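Local coordinates for N-glycosylase/DNA lyase (Methanocaldococcus jannaschii, PDB 3FHF), which belongs to the 8-oxoguanine DNA glycosylase family of the helix-hairpin-helix superfamily and is built from helices and connecting loops without strands, at residues I14-K18 with E192-K196; I25-R29 with G210-K214; A103-I109 with F125-K131; D149-I153 with I182-R187. The contacts are given in a common frame with arbitrary orientation. Residues are numbered along the deposited sequence.

Overall arrangement
From the N terminus, helix 5-18 opens contact 1 and helix 22-34 opens contact 2; neither closes until the C-terminal part of the chain returns. Inside the loops they close, contact 3 closes first, a short excursion from the loop at 103-109 to helix 119-129, and contact 4 follows in series, joining the loop at 149-153 to helix 176-192. Both are nested inside contacts 1 and 2. The chain then runs straight into residues 192-196, closing contact 1, and through helix 197-209 to the tail that closes contact 2, so these two cross. Contacts 1 and 2 lie across the chain's centre from contact 3, whose centre is about 34 Å and 28 Å from theirs, respectively.

Contact 1 (I14-K18 with E192-K196); sequences IEELK and EVNLK
Residues 14-18 are helical and belong to helix 5-18, and they face the turn by which the chain leaves helix 176-192; the backbones come closest at Glu15 and Val193, 6.8 Å between CA atoms. Glu192 (-63/-23) leads in. Val193 then loosens to -117/10 and points its side chain (chi1 m) at the helix, where its CB lies 4.0 Å from CG2 of Ile14. Its carbonyl receives the one direct hydrogen bond between the segments, Lys18 NZ to Val193 O at 2.8 Å. Lys18 gets there by an m, t, p, t side chain, and the same NZ makes a salt bridge of 3.2 Å to OE1 of Glu15, folded back as m, m. At Asn194 the backbone turns left-handed (56/46): this is the C-prime residue of a Schellman motif that ends helix 176-192. A water bridges across, donating to Glu15 OE2 (2.5 Å) and to Asn194 OD1 (3.2 Å). Leu195 is extended (-127/146), with rotamer m, t; its CD1 sits 3.8 Å from Ile14 CG2 and its CD2 4.1 Å from Lys18 CD. Lys196 (-80/163) is the N-cap position of the next helix. Thus helix 5-18 packs on the turn between helices 176-192 and 197-209: Ile11 of helix 5-18 also touches Val193, while Tyr203 of helix 197-209 touches both Lys18 and Leu195.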
loop_
_atom_site.group_PDB
_atom_site.type_symbol
_atom_site.label_atom_id
_atom_site.label_comp_id
_atom_site.label_asym_id
_atom_site.label_seq_id
_atom_site.Cartn_x
_atom_site.Cartn_y
_atom_site.Cartn_z
ATOM N N ILE A 14 10.532 -5.613 -17.342
ATOM C CA ILE A 14 9.689 -6.376 -16.432
ATOM C C ILE A 14 9.630 -7.849 -16.842
ATOM O O ILE A 14 9.661 -8.734 -15.990
ATOM C CB ILE A 14 8.269 -5.767 -16.365
ATOM C CG1 ILE A 14 8.342 -4.419 -15.643
ATOM C CG2 ILE A 14 7.313 -6.709 -15.629
ATOM C CD1 ILE A 14 7.064 -3.597 -15.714
ATOM N N GLU A 15 9.546 -8.114 -18.144
ATOM C CA GLU A 15 9.512 -9.495 -18.624
ATOM C C GLU A 15 10.844 -10.154 -18.282
ATOM O O GLU A 15 10.915 -11.359 -18.036
ATOM C CB GLU A 15 9.291 -9.538 -20.138
ATOM C CG GLU A 15 7.907 -9.081 -20.588
ATOM C CD GLU A 15 6.793 -10.029 -20.165
ATOM O OE1 GLU A 15 7.096 -11.101 -19.599
ATOM O OE2 GLU A 15 5.608 -9.702 -20.409
ATOM N N GLU A 16 11.903 -9.354 -18.272
ATOM C CA GLU A 16 13.229 -9.859 -17.937
ATOM C C GLU A 16 13.256 -10.253 -16.455
ATOM O O GLU A 16 13.792 -11.300 -16.083
ATOM C CB GLU A 16 14.271 -8.779 -18.211
ATOM C CG GLU A 16 15.453 -9.263 -19.022
ATOM C CD GLU A 16 16.122 -8.142 -19.799
ATOM O OE1 GLU A 16 16.682 -7.222 -19.164
ATOM O OE2 GLU A 16 16.079 -8.181 -21.047
ATOM N N LEU A 17 12.662 -9.416 -15.610
ATOM C CA LEU A 17 12.628 -9.699 -14.180
ATOM C C LEU A 17 11.790 -10.946 -13.897
ATOM O O LEU A 17 12.130 -11.753 -13.022
ATOM C CB LEU A 17 12.065 -8.499 -13.420
ATOM C CG LEU A 17 12.933 -7.237 -13.405
ATOM C CD1 LEU A 17 12.198 -6.132 -12.649
ATOM C CD2 LEU A 17 14.279 -7.537 -12.744
ATOM N N LYS A 18 10.696 -11.101 -14.639
ATOM C CA LYS A 18 9.828 -12.262 -14.471
ATOM C C LYS A 18 10.574 -13.549 -14.819
ATOM O O LYS A 18 10.220 -14.631 -14.337
ATOM C CB LYS A 18 8.579 -12.123 -15.342
ATOM C CG LYS A 18 7.549 -11.134 -14.794
ATOM C CD LYS A 18 6.428 -10.882 -15.791
ATOM C CE LYS A 18 5.776 -12.189 -16.243
ATOM N NZ LYS A 18 4.872 -11.970 -17.415
ATOM N N GLU A 192 -0.566 -5.851 -19.675
ATOM C CA GLU A 192 0.376 -5.893 -20.784
ATOM C C GLU A 192 1.554 -6.792 -20.419
ATOM O O GLU A 192 2.231 -7.314 -21.300
ATOM C CB GLU A 192 0.840 -4.465 -21.137
ATOM C CG GLU A 192 1.666 -4.350 -22.407
ATOM C CD GLU A 192 1.892 -2.904 -22.844
ATOM O OE1 GLU A 192 2.724 -2.676 -23.744
ATOM O OE2 GLU A 192 1.239 -1.992 -22.298
ATOM N N VAL A 193 1.793 -6.987 -19.117
ATOM C CA VAL A 193 2.876 -7.856 -18.663
ATOM C C VAL A 193 2.346 -9.046 -17.869
ATOM O O VAL A 193 3.106 -9.785 -17.249
ATOM C CB VAL A 193 3.923 -7.095 -17.799
ATOM C CG1 VAL A 193 4.667 -6.097 -18.661
ATOM C CG2 VAL A 193 3.248 -6.387 -16.632
ATOM N N ASN A 194 1.027 -9.217 -17.899
ATOM C CA ASN A 194 0.357 -10.303 -17.194
ATOM C C ASN A 194 0.637 -10.349 -15.694
ATOM O O ASN A 194 0.914 -11.409 -15.132
ATOM C CB ASN A 194 0.711 -11.647 -17.833
ATOM C CG ASN A 194 0.011 -11.857 -19.162
ATOM O OD1 ASN A 194 0.303 -11.183 -20.150
ATOM N ND2 ASN A 194 -0.928 -12.792 -19.187
ATOM N N LEU A 195 0.554 -9.192 -15.050
ATOM C CA LEU A 195 0.772 -9.095 -13.608
ATOM C C LEU A 195 -0.433 -8.398 -12.991
ATOM O O LEU A 195 -1.030 -7.525 -13.614
ATOM C CB LEU A 195 2.025 -8.275 -13.288
ATOM C CG LEU A 195 3.404 -8.825 -13.653
ATOM C CD1 LEU A 195 4.468 -7.791 -13.290
ATOM C CD2 LEU A 195 3.662 -10.131 -12.900
ATOM N N LYS A 196 -0.792 -8.792 -11.774
ATOM C CA LYS A 196 -1.907 -8.169 -11.067
ATOM C C LYS A 196 -1.335 -6.870 -10.505
ATOM O O LYS A 196 -0.119 -6.720 -10.431
ATOM C CB LYS A 196 -2.365 -9.052 -9.910
ATOM C CG LYS A 196 -2.757 -10.460 -10.309
ATOM C CD LYS A 196 -3.060 -11.303 -9.077
ATOM C CE LYS A 196 -3.258 -12.769 -9.446
ATOM N NZ LYS A 196 -4.321 -12.930 -10.479
HETATM O O HOH W 1 3.507 -11.087 -20.432
#

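Contact 2 (I25-R29 with G210-K214); sequences IIDKR and GKVLK
This is a surface contact in which the C-terminal tail of an all-helical, helix-hairpin-helix superfamily protein lies along helix 22-34. Gly210 ends helix 197-209 with positive phi (79/9), where a CB would jam against the preceding carbonyl oxygen. The chain then extends through Lys211 (-121/161) and Val212 (-129/98) to Leu213 (-109/-123). Register is set by Ile26 and Val212, their CA atoms 6.7 Å apart. Val212, chi1 t, points at the helix, and its CG2 lies 4.1 Å from Ile25 CG2 and 3.9 Å from Ile26 CG1; Tyr206 of helix 197-209 also touches it. Leu213 turns away, against Ala59 and Glu60 of helix 59-69. One turn along helix 22-34 from Ile25, Arg29 curls (t, p, p) over the tail, with Val212 CG1 over one face of its guanidinium, while its NH1 forms a salt bridge with Glu32. Two carbonyls complete the contact: Arg29 NH2 bonds Val212 O at 3.0 Å, and Arg29 NE bonds Leu213 O, weakly, also at 3.0 Å.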
loop_
_atom_site.group_PDB
_atom_site.type_symbol
_atom_site.label_atom_id
_atom_site.label_comp_id
_atom_site.label_asym_id
_atom_site.label_seq_id
_atom_site.Cartn_x
_atom_site.Cartn_y
_atom_site.Cartn_z
ATOM N N ILE A 25 11.180 -14.235 -5.466
ATOM C CA ILE A 25 11.256 -13.400 -4.277
ATOM C C ILE A 25 9.989 -12.563 -4.142
ATOM O O ILE A 25 9.428 -12.447 -3.057
ATOM C CB ILE A 25 12.507 -12.481 -4.333
ATOM C CG1 ILE A 25 13.772 -13.350 -4.276
ATOM C CG2 ILE A 25 12.482 -11.475 -3.183
ATOM C CD1 ILE A 25 15.082 -12.595 -4.448
ATOM N N ILE A 26 9.539 -11.979 -5.245
ATOM C CA ILE A 26 8.331 -11.173 -5.224
ATOM C C ILE A 26 7.102 -12.059 -4.992
ATOM O O ILE A 26 6.207 -11.702 -4.220
ATOM C CB ILE A 26 8.189 -10.380 -6.539
ATOM C CG1 ILE A 26 9.226 -9.241 -6.553
ATOM C CG2 ILE A 26 6.765 -9.841 -6.684
ATOM C CD1 ILE A 26 9.255 -8.450 -7.848
ATOM N N ASP A 27 7.063 -13.217 -5.648
ATOM C CA ASP A 27 5.938 -14.134 -5.478
ATOM C C ASP A 27 5.790 -14.556 -4.023
ATOM O O ASP A 27 4.672 -14.696 -3.534
ATOM C CB ASP A 27 6.094 -15.383 -6.360
ATOM C CG ASP A 27 5.779 -15.113 -7.827
ATOM O OD1 ASP A 27 5.261 -14.019 -8.147
ATOM O OD2 ASP A 27 6.033 -16.004 -8.666
ATOM N N LYS A 28 6.910 -14.767 -3.332
ATOM C CA LYS A 28 6.876 -15.163 -1.927
ATOM C C LYS A 28 6.247 -14.059 -1.076
ATOM O O LYS A 28 5.468 -14.330 -0.165
ATOM C CB LYS A 28 8.285 -15.445 -1.410
ATOM C CG LYS A 28 8.350 -15.847 0.068
ATOM C CD LYS A 28 7.560 -17.123 0.330
ATOM C CE LYS A 28 7.835 -17.689 1.723
ATOM N NZ LYS A 28 7.472 -16.774 2.845
ATOM N N ARG A 29 6.611 -12.814 -1.356
ATOM C CA ARG A 29 6.057 -11.685 -0.618
ATOM C C ARG A 29 4.546 -11.627 -0.862
ATOM O O ARG A 29 3.760 -11.379 0.058
ATOM C CB ARG A 29 6.711 -10.371 -1.076
ATOM C CG ARG A 29 6.284 -9.146 -0.266
ATOM C CD ARG A 29 6.875 -9.137 1.148
ATOM N NE ARG A 29 8.325 -8.945 1.126
ATOM C CZ ARG A 29 9.211 -9.938 1.116
ATOM N NH1 ARG A 29 8.800 -11.200 1.137
ATOM N NH2 ARG A 29 10.510 -9.674 1.056
ATOM N N GLY A 210 15.737 -1.909 -5.936
ATOM C CA GLY A 210 16.455 -3.167 -5.847
ATOM C C GLY A 210 16.033 -3.942 -4.612
ATOM O O GLY A 210 16.636 -4.957 -4.264
ATOM N N LYS A 211 14.991 -3.468 -3.940
ATOM C CA LYS A 211 14.506 -4.146 -2.744
ATOM C C LYS A 211 13.051 -4.578 -2.887
ATOM O O LYS A 211 12.325 -4.065 -3.730
ATOM C CB LYS A 211 14.647 -3.235 -1.520
ATOM C CG LYS A 211 16.055 -2.712 -1.329
ATOM C CD LYS A 211 16.333 -2.312 0.109
ATOM C CE LYS A 211 15.469 -1.164 0.584
ATOM N NZ LYS A 211 15.883 -0.745 1.966
ATOM N N VAL A 212 12.645 -5.528 -2.052
ATOM C CA VAL A 212 11.277 -6.033 -2.039
ATOM C C VAL A 212 10.767 -5.992 -0.596
ATOM O O VAL A 212 11.048 -6.887 0.200
ATOM C CB VAL A 212 11.204 -7.481 -2.555
ATOM C CG1 VAL A 212 9.772 -7.994 -2.449
ATOM C CG2 VAL A 212 11.672 -7.545 -4.007
ATOM N N LEU A 213 10.019 -4.946 -0.260
ATOM C CA LEU A 213 9.492 -4.800 1.095
ATOM C C LEU A 213 7.980 -5.031 1.103
ATOM O O LEU A 213 7.512 -6.092 0.685
ATOM C CB LEU A 213 9.841 -3.402 1.629
ATOM C CG LEU A 213 11.339 -3.061 1.666
ATOM C CD1 LEU A 213 11.533 -1.609 2.087
ATOM C CD2 LEU A 213 12.056 -3.988 2.641
ATOM N N LYS A 214 7.219 -4.051 1.586
ATOM C CA LYS A 214 5.755 -4.149 1.623
ATOM C C LYS A 214 5.162 -2.764 1.877
ATOM O O LYS A 214 5.967 -1.814 1.991
ATOM C CB LYS A 214 5.292 -5.113 2.723
ATOM C CG LYS A 214 5.421 -4.576 4.142
ATOM C CD LYS A 214 4.674 -5.461 5.133
ATOM C CE LYS A 214 4.592 -4.798 6.502
ATOM N NZ LYS A 214 3.753 -5.559 7.466
ATOM O OXT LYS A 214 3.922 -2.636 1.948
#

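Contact 3 (A103-I109 with F125-K131); sequences ARRFKNI and FLVRNIK
Phe106 is the main bump. It sits in the loop that follows helix 93-103, just after the 3-10 turn at 104-105, with angles of -119/25 and chi1 m, and it pushes into a hollow at the end of helix 119-129, lined by Phe125 and Asn129 and by Ile130 just beyond. Phe125 (chi1 t) presents its edge to the face of Phe106 in a T-shaped stack, with centroids 5.2 Å apart, planes at 88° and Phe125 CZ 3.8 Å from Phe106 CD1. Phe106 CZ meets Asn129 CB at 3.9 Å, and Phe106 CD2 meets Ile130 CG1 at 3.9 Å. A second, deeper knob is Ile109 (t, p), whose CD1 lies 4.1 Å from Phe125 CE1, 4.0 Å from Leu126 CD2 and 4.5 Å from Ile130 CD1. Between Phe106 and Ile109, at Asn108, the loop makes an inverse gamma turn. At the other end the backbones are nearest, Ala103 to Ile130 at 6.1 Å between CA atoms, and Ala103 CB rests 4.1 Å from Ile130 CG2. Arg105, whose NH1 bonds the Leu102 carbonyl, sends NH2 to Asn129 O at 2.8 Å, a weak hydrogen bond. At Ile130 (-103/112) begins the turn before helix 135-144; sequence and topology mark helices 119-129 and 135-144 as the family's helix-hairpin-helix motif, here packed through the end of its first helix and Ile130 against the loop linking helix 93-103 to helix 109-115.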
loop_
_atom_site.group_PDB
_atom_site.type_symbol
_atom_site.label_atom_id
_atom_site.label_comp_id
_atom_site.label_asym_id
_atom_site.label_seq_id
_atom_site.Cartn_x
_atom_site.Cartn_y
_atom_site.Cartn_z
ATOM N N ALA A 103 -9.403 4.468 15.089
ATOM C CA ALA A 103 -9.660 3.314 14.235
ATOM C C ALA A 103 -10.056 2.095 15.045
ATOM O O ALA A 103 -10.563 1.119 14.497
ATOM C CB ALA A 103 -8.426 2.996 13.394
ATOM N N ARG A 104 -9.830 2.150 16.351
ATOM C CA ARG A 104 -10.151 1.019 17.212
ATOM C C ARG A 104 -11.624 0.625 17.232
ATOM O O ARG A 104 -11.955 -0.501 17.598
ATOM C CB ARG A 104 -9.655 1.294 18.632
ATOM C CG ARG A 104 -8.141 1.248 18.738
ATOM C CD ARG A 104 -7.650 1.637 20.115
ATOM N NE ARG A 104 -6.191 1.634 20.181
ATOM C CZ ARG A 104 -5.497 2.030 21.244
ATOM N NH1 ARG A 104 -6.133 2.459 22.327
ATOM N NH2 ARG A 104 -4.171 1.987 21.228
ATOM N N ARG A 105 -12.510 1.533 16.834
ATOM C CA ARG A 105 -13.930 1.195 16.822
ATOM C C ARG A 105 -14.226 0.191 15.709
ATOM O O ARG A 105 -15.318 -0.380 15.652
ATOM C CB ARG A 105 -14.796 2.454 16.662
ATOM C CG ARG A 105 -14.625 3.231 15.369
ATOM C CD ARG A 105 -15.377 4.547 15.480
ATOM N NE ARG A 105 -15.484 5.279 14.222
ATOM C CZ ARG A 105 -14.456 5.765 13.534
ATOM N NH1 ARG A 105 -13.218 5.601 13.971
ATOM N NH2 ARG A 105 -14.671 6.423 12.405
ATOM N N PHE A 106 -13.232 -0.020 14.842
ATOM C CA PHE A 106 -13.323 -0.959 13.725
ATOM C C PHE A 106 -12.254 -2.053 13.893
ATOM O O PHE A 106 -11.829 -2.663 12.908
ATOM C CB PHE A 106 -13.069 -0.240 12.389
ATOM C CG PHE A 106 -14.070 0.846 12.061
ATOM C CD1 PHE A 106 -15.422 0.556 11.925
ATOM C CD2 PHE A 106 -13.651 2.159 11.864
ATOM C CE1 PHE A 106 -16.340 1.561 11.597
ATOM C CE2 PHE A 106 -14.564 3.168 11.536
ATOM C CZ PHE A 106 -15.908 2.866 11.404
ATOM N N LYS A 107 -11.827 -2.304 15.131
ATOM C CA LYS A 107 -10.781 -3.296 15.378
ATOM C C LYS A 107 -11.013 -4.664 14.739
ATOM O O LYS A 107 -10.055 -5.382 14.451
ATOM C CB LYS A 107 -10.516 -3.457 16.885
ATOM C CG LYS A 107 -11.635 -4.077 17.701
ATOM C CD LYS A 107 -11.160 -4.317 19.134
ATOM C CE LYS A 107 -12.247 -4.925 20.006
ATOM N NZ LYS A 107 -13.386 -3.992 20.185
ATOM N N ASN A 108 -12.269 -5.037 14.523
ATOM C CA ASN A 108 -12.559 -6.313 13.880
ATOM C C ASN A 108 -12.601 -6.012 12.381
ATOM O O ASN A 108 -13.546 -6.357 11.680
ATOM C CB ASN A 108 -13.895 -6.864 14.376
ATOM C CG ASN A 108 -15.062 -5.946 14.067
ATOM O OD1 ASN A 108 -14.962 -4.722 14.206
ATOM N ND2 ASN A 108 -16.188 -6.536 13.667
ATOM N N ILE A 109 -11.538 -5.363 11.914
ATOM C CA ILE A 109 -11.413 -4.933 10.529
ATOM C C ILE A 109 -11.461 -6.053 9.485
ATOM O O ILE A 109 -11.889 -5.828 8.356
ATOM C CB ILE A 109 -10.120 -4.060 10.364
ATOM C CG1 ILE A 109 -10.202 -3.246 9.074
ATOM C CG2 ILE A 109 -8.861 -4.937 10.389
ATOM C CD1 ILE A 109 -11.397 -2.291 9.028
ATOM N N PHE A 125 -15.222 2.145 1.950
ATOM C CA PHE A 125 -15.525 2.218 3.372
ATOM C C PHE A 125 -14.315 2.684 4.178
ATOM O O PHE A 125 -14.440 3.508 5.093
ATOM C CB PHE A 125 -15.993 0.862 3.902
ATOM C CG PHE A 125 -15.744 0.681 5.368
ATOM C CD1 PHE A 125 -14.637 -0.036 5.815
ATOM C CD2 PHE A 125 -16.574 1.292 6.305
ATOM C CE1 PHE A 125 -14.353 -0.142 7.177
ATOM C CE2 PHE A 125 -16.300 1.196 7.666
ATOM C CZ PHE A 125 -15.184 0.477 8.106
ATOM N N LEU A 126 -13.145 2.146 3.848
ATOM C CA LEU A 126 -11.923 2.505 4.561
ATOM C C LEU A 126 -11.635 3.997 4.443
ATOM O O LEU A 126 -11.352 4.672 5.440
ATOM C CB LEU A 126 -10.735 1.691 4.024
ATOM C CG LEU A 126 -10.796 0.179 4.289
ATOM C CD1 LEU A 126 -9.716 -0.531 3.471
ATOM C CD2 LEU A 126 -10.611 -0.089 5.783
ATOM N N VAL A 127 -11.713 4.518 3.226
ATOM C CA VAL A 127 -11.447 5.934 3.010
ATOM C C VAL A 127 -12.441 6.842 3.740
ATOM O O VAL A 127 -12.045 7.727 4.496
ATOM C CB VAL A 127 -11.476 6.281 1.505
ATOM C CG1 VAL A 127 -11.189 7.765 1.306
ATOM C CG2 VAL A 127 -10.448 5.433 0.759
ATOM N N ARG A 128 -13.731 6.597 3.532
ATOM C CA ARG A 128 -14.787 7.413 4.135
ATOM C C ARG A 128 -14.924 7.391 5.662
ATOM O O ARG A 128 -15.270 8.406 6.270
ATOM C CB ARG A 128 -16.135 7.025 3.522
ATOM C CG ARG A 128 -16.260 7.322 2.040
ATOM C CD ARG A 128 -16.378 8.813 1.800
ATOM N NE ARG A 128 -17.622 9.351 2.350
ATOM C CZ ARG A 128 -17.873 10.650 2.485
ATOM N NH1 ARG A 128 -16.961 11.543 2.115
ATOM N NH2 ARG A 128 -19.038 11.058 2.979
ATOM N N ASN A 129 -14.651 6.250 6.289
ATOM C CA ASN A 129 -14.824 6.140 7.737
ATOM C C ASN A 129 -13.597 6.244 8.620
ATOM O O ASN A 129 -13.705 6.638 9.781
ATOM C CB ASN A 129 -15.551 4.831 8.056
ATOM C CG ASN A 129 -17.011 4.858 7.620
ATOM O OD1 ASN A 129 -17.897 5.230 8.393
ATOM N ND2 ASN A 129 -17.262 4.488 6.370
ATOM N N ILE A 130 -12.432 5.893 8.094
ATOM C CA ILE A 130 -11.226 5.938 8.907
ATOM C C ILE A 130 -10.325 7.136 8.636
ATOM O O ILE A 130 -9.740 7.254 7.566
ATOM C CB ILE A 130 -10.410 4.642 8.731
ATOM C CG1 ILE A 130 -11.327 3.433 8.936
ATOM C CG2 ILE A 130 -9.265 4.601 9.733
ATOM C CD1 ILE A 130 -10.630 2.099 8.785
ATOM N N LYS A 131 -10.226 8.029 9.617
ATOM C CA LYS A 131 -9.376 9.211 9.498
ATOM C C LYS A 131 -7.922 8.766 9.418
ATOM O O LYS A 131 -7.494 7.878 10.158
ATOM C CB LYS A 131 -9.570 10.133 10.709
ATOM C CG LYS A 131 -10.836 10.984 10.655
ATOM C CD LYS A 131 -11.561 10.998 12.001
ATOM C CE LYS A 131 -12.310 9.687 12.219
ATOM N NZ LYS A 131 -12.925 9.546 13.568
#

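Contact 4 (D149-I153 with I182-R187); sequences DVAII and IENILR
Ile153, Glu183 and Ala151 lose the most surface here, where a strip of loop, 149-153, extended from Val150 on, lies against helix 176-192. Ala151 (-89/147) is the point of closest approach, its CA 5.6 Å from that of Glu183. Glu183, with chi1 and chi2 both t, reaches across so that its OE1 accepts a hydrogen bond from the backbone N of Ala151 at 2.7 Å; the same oxygen has a salt bridge to Arg123 of helix 119-129. Ala151 CB points at the helix and meets Leu186 CD1 at 3.8 Å. Two residues on, Ile153 (-92/93; m, t) also points inward: its CD1 lies 3.6 Å from Ile182 CG2, its CG1 4.1 Å from Leu186 CD1. This strip leads out of helix 135-144, the second helix of the helix-hairpin-helix motif, toward helix 155-163, so the contact joins the exit of that motif to helix 176-192. Ile152 points away, touching His140 and Arg143; so does Val150 overall, though its CB touches Glu183 OE1 at 3.9 Å. A salt-bridge network takes in Arg187: its NH2 makes a weak, 3.3 Å salt-bridge hydrogen bond to Glu183 OE2 and donates to Asp149 O at 3.0 Å, and its NE pairs with Asp149 OD1 at 2.9 Å, almost linear at 178°, while Asp149 OD2 bridges to Lys120.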
loop_
_atom_site.group_PDB
_atom_site.type_symbol
_atom_site.label_atom_id
_atom_site.label_comp_id
_atom_site.label_asym_id
_atom_site.label_seq_id
_atom_site.Cartn_x
_atom_site.Cartn_y
_atom_site.Cartn_z
ATOM N N ASP A 149 -6.235 -6.415 -6.974
ATOM C CA ASP A 149 -6.621 -5.456 -7.999
ATOM C C ASP A 149 -6.735 -3.984 -7.602
ATOM O O ASP A 149 -7.578 -3.264 -8.138
ATOM C CB ASP A 149 -7.924 -5.941 -8.660
ATOM C CG ASP A 149 -8.192 -5.272 -10.008
ATOM O OD1 ASP A 149 -7.226 -5.004 -10.752
ATOM O OD2 ASP A 149 -9.378 -5.035 -10.334
ATOM N N VAL A 150 -5.895 -3.538 -6.669
ATOM C CA VAL A 150 -5.883 -2.133 -6.269
ATOM C C VAL A 150 -4.455 -1.600 -6.350
ATOM O O VAL A 150 -3.498 -2.225 -5.865
ATOM C CB VAL A 150 -6.418 -1.905 -4.836
ATOM C CG1 VAL A 150 -7.904 -2.200 -4.791
ATOM C CG2 VAL A 150 -5.663 -2.772 -3.845
ATOM N N ALA A 151 -4.315 -0.441 -6.975
ATOM C CA ALA A 151 -3.012 0.188 -7.131
ATOM C C ALA A 151 -2.724 1.076 -5.935
ATOM O O ALA A 151 -3.640 1.659 -5.349
ATOM C CB ALA A 151 -2.981 1.022 -8.419
ATOM N N ILE A 152 -1.445 1.162 -5.579
ATOM C CA ILE A 152 -0.982 1.999 -4.482
ATOM C C ILE A 152 -0.295 3.143 -5.207
ATOM O O ILE A 152 0.857 3.028 -5.618
ATOM C CB ILE A 152 0.051 1.264 -3.608
ATOM C CG1 ILE A 152 -0.557 -0.040 -3.078
ATOM C CG2 ILE A 152 0.484 2.152 -2.457
ATOM C CD1 ILE A 152 0.464 -0.989 -2.457
ATOM N N ILE A 153 -1.008 4.248 -5.362
ATOM C CA ILE A 153 -0.488 5.385 -6.097
ATOM C C ILE A 153 0.214 6.392 -5.196
ATOM O O ILE A 153 -0.410 7.279 -4.626
ATOM C CB ILE A 153 -1.637 6.051 -6.892
ATOM C CG1 ILE A 153 -2.347 4.980 -7.733
ATOM C CG2 ILE A 153 -1.101 7.148 -7.800
ATOM C CD1 ILE A 153 -3.523 5.508 -8.566
ATOM N N ILE A 182 -6.114 6.941 -12.688
ATOM C CA ILE A 182 -4.702 6.581 -12.774
ATOM C C ILE A 182 -4.493 5.093 -12.483
ATOM O O ILE A 182 -3.592 4.467 -13.030
ATOM C CB ILE A 182 -3.860 7.443 -11.815
ATOM C CG1 ILE A 182 -3.864 8.893 -12.313
ATOM C CG2 ILE A 182 -2.441 6.904 -11.725
ATOM C CD1 ILE A 182 -3.077 9.840 -11.462
ATOM N N GLU A 183 -5.331 4.533 -11.618
ATOM C CA GLU A 183 -5.246 3.113 -11.288
ATOM C C GLU A 183 -5.490 2.265 -12.546
ATOM O O GLU A 183 -4.840 1.238 -12.755
ATOM C CB GLU A 183 -6.272 2.783 -10.195
ATOM C CG GLU A 183 -6.485 1.304 -9.927
ATOM C CD GLU A 183 -7.282 1.055 -8.658
ATOM O OE1 GLU A 183 -6.663 0.824 -7.592
ATOM O OE2 GLU A 183 -8.532 1.102 -8.720
ATOM N N ASN A 184 -6.413 2.706 -13.396
ATOM C CA ASN A 184 -6.720 1.983 -14.625
ATOM C C ASN A 184 -5.577 1.951 -15.636
ATOM O O ASN A 184 -5.437 0.987 -16.388
ATOM C CB ASN A 184 -7.985 2.553 -15.274
ATOM C CG ASN A 184 -9.222 1.762 -14.905
ATOM O OD1 ASN A 184 -9.332 0.585 -15.248
ATOM N ND2 ASN A 184 -10.153 2.397 -14.197
ATOM N N ILE A 185 -4.764 3.001 -15.667
ATOM C CA ILE A 185 -3.622 3.020 -16.577
ATOM C C ILE A 185 -2.634 1.953 -16.070
ATOM O O ILE A 185 -2.122 1.135 -16.832
ATOM C CB ILE A 185 -2.929 4.407 -16.576
ATOM C CG1 ILE A 185 -3.882 5.465 -17.141
ATOM C CG2 ILE A 185 -1.651 4.360 -17.420
ATOM C CD1 ILE A 185 -3.389 6.884 -16.960
ATOM N N LEU A 186 -2.388 1.960 -14.766
ATOM C CA LEU A 186 -1.477 0.993 -14.169
ATOM C C LEU A 186 -2.008 -0.411 -14.379
ATOM O O LEU A 186 -1.239 -1.341 -14.611
ATOM C CB LEU A 186 -1.306 1.273 -12.674
ATOM C CG LEU A 186 -0.579 2.584 -12.339
ATOM C CD1 LEU A 186 -0.659 2.868 -10.853
ATOM C CD2 LEU A 186 0.870 2.483 -12.783
ATOM N N ARG A 187 -3.326 -0.558 -14.304
ATOM C CA ARG A 187 -3.959 -1.856 -14.500
ATOM C C ARG A 187 -3.706 -2.347 -15.929
ATOM O O ARG A 187 -3.464 -3.537 -16.140
ATOM C CB ARG A 187 -5.466 -1.756 -14.211
ATOM C CG ARG A 187 -6.230 -3.082 -14.349
ATOM C CD ARG A 187 -7.690 -2.940 -13.914
ATOM N NE ARG A 187 -7.838 -2.767 -12.467
ATOM C CZ ARG A 187 -8.258 -1.653 -11.876
ATOM N NH1 ARG A 187 -8.582 -0.587 -12.599
ATOM N NH2 ARG A 187 -8.361 -1.603 -10.553
#